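Local coordinates for protein GTP cyclohydrolase 1 type 2 homolog (Staphylococcus aureus subsp. aureus, PDB 3LNL) that is of unknown function but binds a pair of zinc ions and assembles, as a member of the NIF3 family, into a toroid-shaped hexamer with a central cavity, at residues 37-49 against 56-69. The protein carries 2 engineered substitutions. Residues are numbered along the deposited sequence; the frame is centred on the assembly and turned at random.
Sequences DVEVTGVLTALDC and EAIEKGYNTIISHH. With ZN (zinc ion), chain G; ZN (zinc ion), chain F.
Leu44 N gives a hydrogen bond to Thr64 O and Leu44 O takes one from Ile66 N, and the same alternation through Ala46, Ile66 and His68 pairs strands 43-46 and 64-67 in parallel. Leu44, Ala46, Ile65 and Ser67 face helix 51-60, whereas Val43 CG1 meets Ile66 CD1 (3.7 Å) on the other face, where helix 7-17 packs. At the entrance to the pair, Asn63 can be followed outward. Its CB lies 3.5 Å from Thr41 OG1; chi1 of 74° sets CG between the backbone N and carbonyl carbon, turning the amide to segment 37-49. OD1 accepts from Thr41 N (2.9 Å, nearly straight at 174°) and from Thr64 OG1, the two donors on opposite faces of the amide plane. ND2 donates, close to that plane, to Glu39 O at 2.7 Å and touches Val38 CG1. Three bonds thus hold the amide in its rotation. Nearby, the Tyr62 ring has Lys60 CB over one face and Val43 N over the other. Leu44 CD2 reaches Ala57 CB and, at 3.7 Å, Glu56 OE2, which is hydrogen-bonded to Ser360. Beyond the strands, Leu47 O receives His69 N, and Leu47 CD1 sits over the His69 ring in a CH-pi contact, 3.9 Å from its centroid. Asp48 OD1 accepts from His69 ND1 (2.9 Å), lying near the ring plane while the imidazole nitrogen comes from above the carboxylate; its OD2 bonds His312 of a second subunit. Held by Asp48 at ND1 and by one zinc ion at NE2, the imidazole is fixed in its rotation; His330 and Glu333 bind the same ion. His68, its ND1 hydrogen-bonded to Met101 O, binds the other through NE2, with Asp106 and Glu333. This is a right-handed beta-alpha-beta crossover whose second strand ends in the His-His pair of the NIF3 dinuclear metal site.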
loop_
_atom_site.group_PDB
_atom_site.type_symbol
_atom_site.label_atom_id
_atom_site.label_comp_id
_atom_site.label_asym_id
_atom_site.label_seq_id
_atom_site.Cartn_x
_atom_site.Cartn_y
_atom_site.Cartn_z
ATOM N N ASP B 37 27.308 21.907 -20.131
ATOM C CA ASP B 37 28.257 22.929 -20.480
ATOM C C ASP B 37 28.821 22.741 -21.883
ATOM O O ASP B 37 29.455 23.651 -22.427
ATOM C CB ASP B 37 29.411 22.945 -19.441
ATOM C CG ASP B 37 28.909 22.948 -17.979
ATOM O OD1 ASP B 37 27.937 23.708 -17.658
ATOM O OD2 ASP B 37 29.474 22.142 -17.166
ATOM N N VAL B 38 28.605 21.569 -22.476
ATOM C CA VAL B 38 29.256 21.205 -23.718
ATOM C C VAL B 38 28.573 21.821 -24.931
ATOM O O VAL B 38 27.379 21.884 -24.997
ATOM C CB VAL B 38 29.389 19.629 -23.857
ATOM C CG1 VAL B 38 29.603 19.224 -25.283
ATOM C CG2 VAL B 38 30.604 19.183 -22.985
ATOM N N GLU B 39 29.372 22.258 -25.898
ATOM C CA GLU B 39 28.861 22.864 -27.134
ATOM C C GLU B 39 28.271 21.774 -28.070
ATOM O O GLU B 39 28.895 20.747 -28.252
ATOM C CB GLU B 39 30.009 23.697 -27.778
ATOM C CG GLU B 39 29.680 24.237 -29.109
ATOM C CD GLU B 39 30.714 25.190 -29.696
ATOM O OE1 GLU B 39 31.616 25.724 -28.982
ATOM O OE2 GLU B 39 30.534 25.393 -30.916
ATOM N N VAL B 40 27.069 21.990 -28.606
ATOM C CA VAL B 40 26.392 21.038 -29.489
ATOM C C VAL B 40 26.983 21.101 -30.888
ATOM O O VAL B 40 27.032 22.172 -31.487
ATOM C CB VAL B 40 24.893 21.321 -29.583
ATOM C CG1 VAL B 40 24.186 20.363 -30.581
ATOM C CG2 VAL B 40 24.233 21.218 -28.189
ATOM N N THR B 41 27.452 19.971 -31.405
ATOM C CA THR B 41 28.065 19.962 -32.734
ATOM C C THR B 41 27.103 19.506 -33.806
ATOM O O THR B 41 27.313 19.758 -34.985
ATOM C CB THR B 41 29.299 19.009 -32.795
ATOM O OG1 THR B 41 28.881 17.674 -32.464
ATOM C CG2 THR B 41 30.450 19.500 -31.885
ATOM N N GLY B 42 26.015 18.852 -33.395
ATOM C CA GLY B 42 25.032 18.364 -34.326
ATOM C C GLY B 42 24.054 17.520 -33.546
ATOM O O GLY B 42 24.416 17.008 -32.478
ATOM N N VAL B 43 22.835 17.360 -34.081
ATOM C CA VAL B 43 21.773 16.598 -33.420
ATOM C C VAL B 43 21.204 15.453 -34.319
ATOM O O VAL B 43 20.792 15.689 -35.453
ATOM C CB VAL B 43 20.595 17.543 -32.946
ATOM C CG1 VAL B 43 19.417 16.738 -32.245
ATOM C CG2 VAL B 43 21.140 18.708 -32.025
ATOM N N LEU B 44 21.193 14.241 -33.756
ATOM C CA LEU B 44 20.636 13.059 -34.340
ATOM C C LEU B 44 19.435 12.655 -33.557
ATOM O O LEU B 44 19.548 12.391 -32.341
ATOM C CB LEU B 44 21.659 11.920 -34.313
ATOM C CG LEU B 44 21.362 10.655 -35.104
ATOM C CD1 LEU B 44 21.289 10.966 -36.633
ATOM C CD2 LEU B 44 22.466 9.618 -34.749
ATOM N N THR B 45 18.284 12.586 -34.227
ATOM C CA THR B 45 17.055 12.062 -33.596
ATOM C C THR B 45 16.881 10.537 -33.763
ATOM O O THR B 45 17.311 9.958 -34.761
ATOM C CB THR B 45 15.788 12.788 -34.106
ATOM O OG1 THR B 45 15.534 12.428 -35.487
ATOM C CG2 THR B 45 15.943 14.326 -33.946
ATOM N N ALA B 46 16.278 9.903 -32.744
ATOM C CA ALA B 46 16.218 8.464 -32.672
ATOM C C ALA B 46 14.945 8.057 -31.903
ATOM O O ALA B 46 14.444 8.857 -31.100
ATOM C CB ALA B 46 17.464 7.939 -31.967
ATOM N N LEU B 47 14.444 6.837 -32.146
ATOM C CA LEU B 47 13.396 6.294 -31.301
ATOM C C LEU B 47 14.042 5.673 -30.060
ATOM O O LEU B 47 13.738 6.061 -28.906
ATOM C CB LEU B 47 12.544 5.257 -32.076
ATOM C CG LEU B 47 11.535 4.415 -31.320
ATOM C CD1 LEU B 47 10.515 5.363 -30.621
ATOM C CD2 LEU B 47 10.810 3.387 -32.241
ATOM N N ASP B 48 14.926 4.711 -30.296
ATOM C CA ASP B 48 15.696 4.036 -29.287
ATOM C C ASP B 48 17.158 4.323 -29.623
ATOM O O ASP B 48 17.572 4.177 -30.796
ATOM C CB ASP B 48 15.494 2.521 -29.349
ATOM C CG ASP B 48 14.137 2.098 -28.766
ATOM O OD1 ASP B 48 13.938 2.323 -27.573
ATOM O OD2 ASP B 48 13.328 1.514 -29.495
ATOM N N CYS B 49 17.921 4.686 -28.585
ATOM C CA CYS B 49 19.366 4.958 -28.741
ATOM C C CYS B 49 20.134 3.651 -28.612
ATOM O O CYS B 49 20.565 3.300 -27.518
ATOM C CB CYS B 49 19.840 5.910 -27.684
ATOM S SG CYS B 49 21.597 6.354 -27.945
ATOM N N GLU B 56 26.492 5.809 -35.424
ATOM C CA GLU B 56 26.066 6.745 -36.475
ATOM C C GLU B 56 26.339 8.230 -36.068
ATOM O O GLU B 56 26.829 9.022 -36.871
ATOM C CB GLU B 56 24.574 6.503 -36.797
ATOM C CG GLU B 56 23.899 7.466 -37.822
ATOM C CD GLU B 56 22.391 7.248 -37.883
ATOM O OE1 GLU B 56 21.832 7.613 -38.893
ATOM O OE2 GLU B 56 21.739 6.715 -36.925
ATOM N N ALA B 57 26.073 8.588 -34.825
ATOM C CA ALA B 57 26.389 9.959 -34.335
ATOM C C ALA B 57 27.876 10.230 -34.420
ATOM O O ALA B 57 28.285 11.272 -34.927
ATOM C CB ALA B 57 25.892 10.173 -32.912
ATOM N N ILE B 58 28.681 9.277 -33.950
ATOM C CA ILE B 58 30.120 9.414 -34.003
ATOM C C ILE B 58 30.575 9.619 -35.438
ATOM O O ILE B 58 31.409 10.479 -35.730
ATOM C CB ILE B 58 30.822 8.198 -33.393
ATOM C CG1 ILE B 58 30.543 8.148 -31.878
ATOM C CG2 ILE B 58 32.367 8.179 -33.734
ATOM C CD1 ILE B 58 30.891 6.790 -31.193
ATOM N N GLU B 59 30.022 8.808 -36.331
ATOM C CA GLU B 59 30.472 8.784 -37.697
ATOM C C GLU B 59 30.151 10.126 -38.346
ATOM O O GLU B 59 30.913 10.603 -39.181
ATOM C CB GLU B 59 29.825 7.588 -38.455
ATOM C CG GLU B 59 30.349 7.379 -39.810
ATOM C CD GLU B 59 29.816 8.389 -40.817
ATOM O OE1 GLU B 59 28.606 8.745 -40.735
ATOM O OE2 GLU B 59 30.600 8.804 -41.715
ATOM N N LYS B 60 29.037 10.742 -37.946
ATOM C CA LYS B 60 28.611 12.024 -38.527
ATOM C C LYS B 60 29.201 13.235 -37.871
ATOM O O LYS B 60 28.989 14.348 -38.333
ATOM C CB LYS B 60 27.080 12.144 -38.494
ATOM C CG LYS B 60 26.392 11.185 -39.417
ATOM C CD LYS B 60 24.900 11.260 -39.258
ATOM C CE LYS B 60 24.160 10.384 -40.252
ATOM N NZ LYS B 60 24.435 10.937 -41.585
ATOM N N GLY B 61 29.924 13.040 -36.787
ATOM C CA GLY B 61 30.458 14.159 -36.023
ATOM C C GLY B 61 29.421 14.895 -35.188
ATOM O O GLY B 61 29.624 16.041 -34.824
ATOM N N TYR B 62 28.319 14.231 -34.843
ATOM C CA TYR B 62 27.328 14.834 -33.956
ATOM C C TYR B 62 27.528 14.372 -32.501
ATOM O O TYR B 62 27.703 13.175 -32.266
ATOM C CB TYR B 62 25.917 14.478 -34.400
ATOM C CG TYR B 62 25.526 14.956 -35.797
ATOM C CD1 TYR B 62 26.310 15.849 -36.529
ATOM C CD2 TYR B 62 24.356 14.515 -36.364
ATOM C CE1 TYR B 62 25.918 16.307 -37.804
ATOM C CE2 TYR B 62 23.972 14.932 -37.641
ATOM C CZ TYR B 62 24.739 15.827 -38.339
ATOM O OH TYR B 62 24.289 16.184 -39.588
ATOM N N ASN B 63 27.422 15.304 -31.540
ATOM C CA ASN B 63 27.658 14.962 -30.137
ATOM C C ASN B 63 26.396 14.963 -29.313
ATOM O O ASN B 63 26.473 14.845 -28.087
ATOM C CB ASN B 63 28.739 15.855 -29.509
ATOM C CG ASN B 63 28.240 17.254 -29.249
ATOM O OD1 ASN B 63 27.194 17.613 -29.751
ATOM N ND2 ASN B 63 28.983 18.052 -28.472
ATOM N N THR B 64 25.235 15.027 -29.965
ATOM C CA THR B 64 23.959 15.062 -29.256
ATOM C C THR B 64 22.953 14.158 -29.938
ATOM O O THR B 64 22.742 14.262 -31.180
ATOM C CB THR B 64 23.409 16.504 -29.183
ATOM O OG1 THR B 64 24.409 17.338 -28.598
ATOM C CG2 THR B 64 22.082 16.610 -28.358
ATOM N N ILE B 65 22.340 13.276 -29.129
ATOM C CA ILE B 65 21.288 12.397 -29.578
ATOM C C ILE B 65 20.074 12.755 -28.768
ATOM O O ILE B 65 20.162 12.849 -27.539
ATOM C CB ILE B 65 21.638 10.887 -29.437
ATOM C CG1 ILE B 65 22.880 10.588 -30.294
ATOM C CG2 ILE B 65 20.422 9.927 -29.817
ATOM C CD1 ILE B 65 23.528 9.208 -30.071
ATOM N N ILE B 66 18.951 12.976 -29.462
ATOM C CA ILE B 66 17.658 13.067 -28.814
ATOM C C ILE B 66 16.805 11.825 -29.186
ATOM O O ILE B 66 16.434 11.635 -30.353
ATOM C CB ILE B 66 16.874 14.316 -29.240
ATOM C CG1 ILE B 66 17.647 15.596 -28.947
ATOM C CG2 ILE B 66 15.492 14.339 -28.433
ATOM C CD1 ILE B 66 16.979 16.877 -29.483
ATOM N N SER B 67 16.498 10.993 -28.197
ATOM C CA SER B 67 15.692 9.817 -28.421
ATOM C C SER B 67 14.312 10.035 -27.820
ATOM O O SER B 67 14.130 10.919 -26.980
ATOM C CB SER B 67 16.356 8.558 -27.812
ATOM O OG SER B 67 16.301 8.582 -26.373
ATOM N N HIS B 68 13.342 9.250 -28.288
ATOM C CA HIS B 68 12.043 9.214 -27.665
ATOM C C HIS B 68 12.111 8.350 -26.401
ATOM O O HIS B 68 11.826 8.816 -25.300
ATOM C CB HIS B 68 10.987 8.673 -28.619
ATOM C CG HIS B 68 9.607 8.672 -28.057
ATOM N ND1 HIS B 68 9.084 9.736 -27.360
ATOM C CD2 HIS B 68 8.637 7.732 -28.085
ATOM C CE1 HIS B 68 7.830 9.472 -27.040
ATOM N NE2 HIS B 68 7.566 8.215 -27.361
ATOM N N HIS B 69 12.558 7.115 -26.551
ATOM C CA HIS B 69 12.599 6.204 -25.434
ATOM C C HIS B 69 13.840 6.505 -24.583
ATOM O O HIS B 69 14.933 6.691 -25.129
ATOM C CB HIS B 69 12.611 4.771 -25.889
ATOM C CG HIS B 69 11.319 4.324 -26.512
ATOM N ND1 HIS B 69 11.268 3.339 -27.477
ATOM C CD2 HIS B 69 10.049 4.733 -26.323
ATOM C CE1 HIS B 69 10.010 3.154 -27.839
ATOM N NE2 HIS B 69 9.239 3.926 -27.097
HETATM ZN ZN ZN G . 5.658 7.157 -26.962
HETATM ZN ZN ZN F . 7.039 3.918 -26.755
HETATM O O HOH W 1 16.828 4.819 -26.002
HETATM O O HOH W 2 7.626 3.087 -24.757
HETATM O O HOH W 3 4.997 3.650 -25.909
HETATM O O HOH W 4 6.722 5.816 -25.766
HETATM O O HOH W 5 4.117 5.745 -26.299
#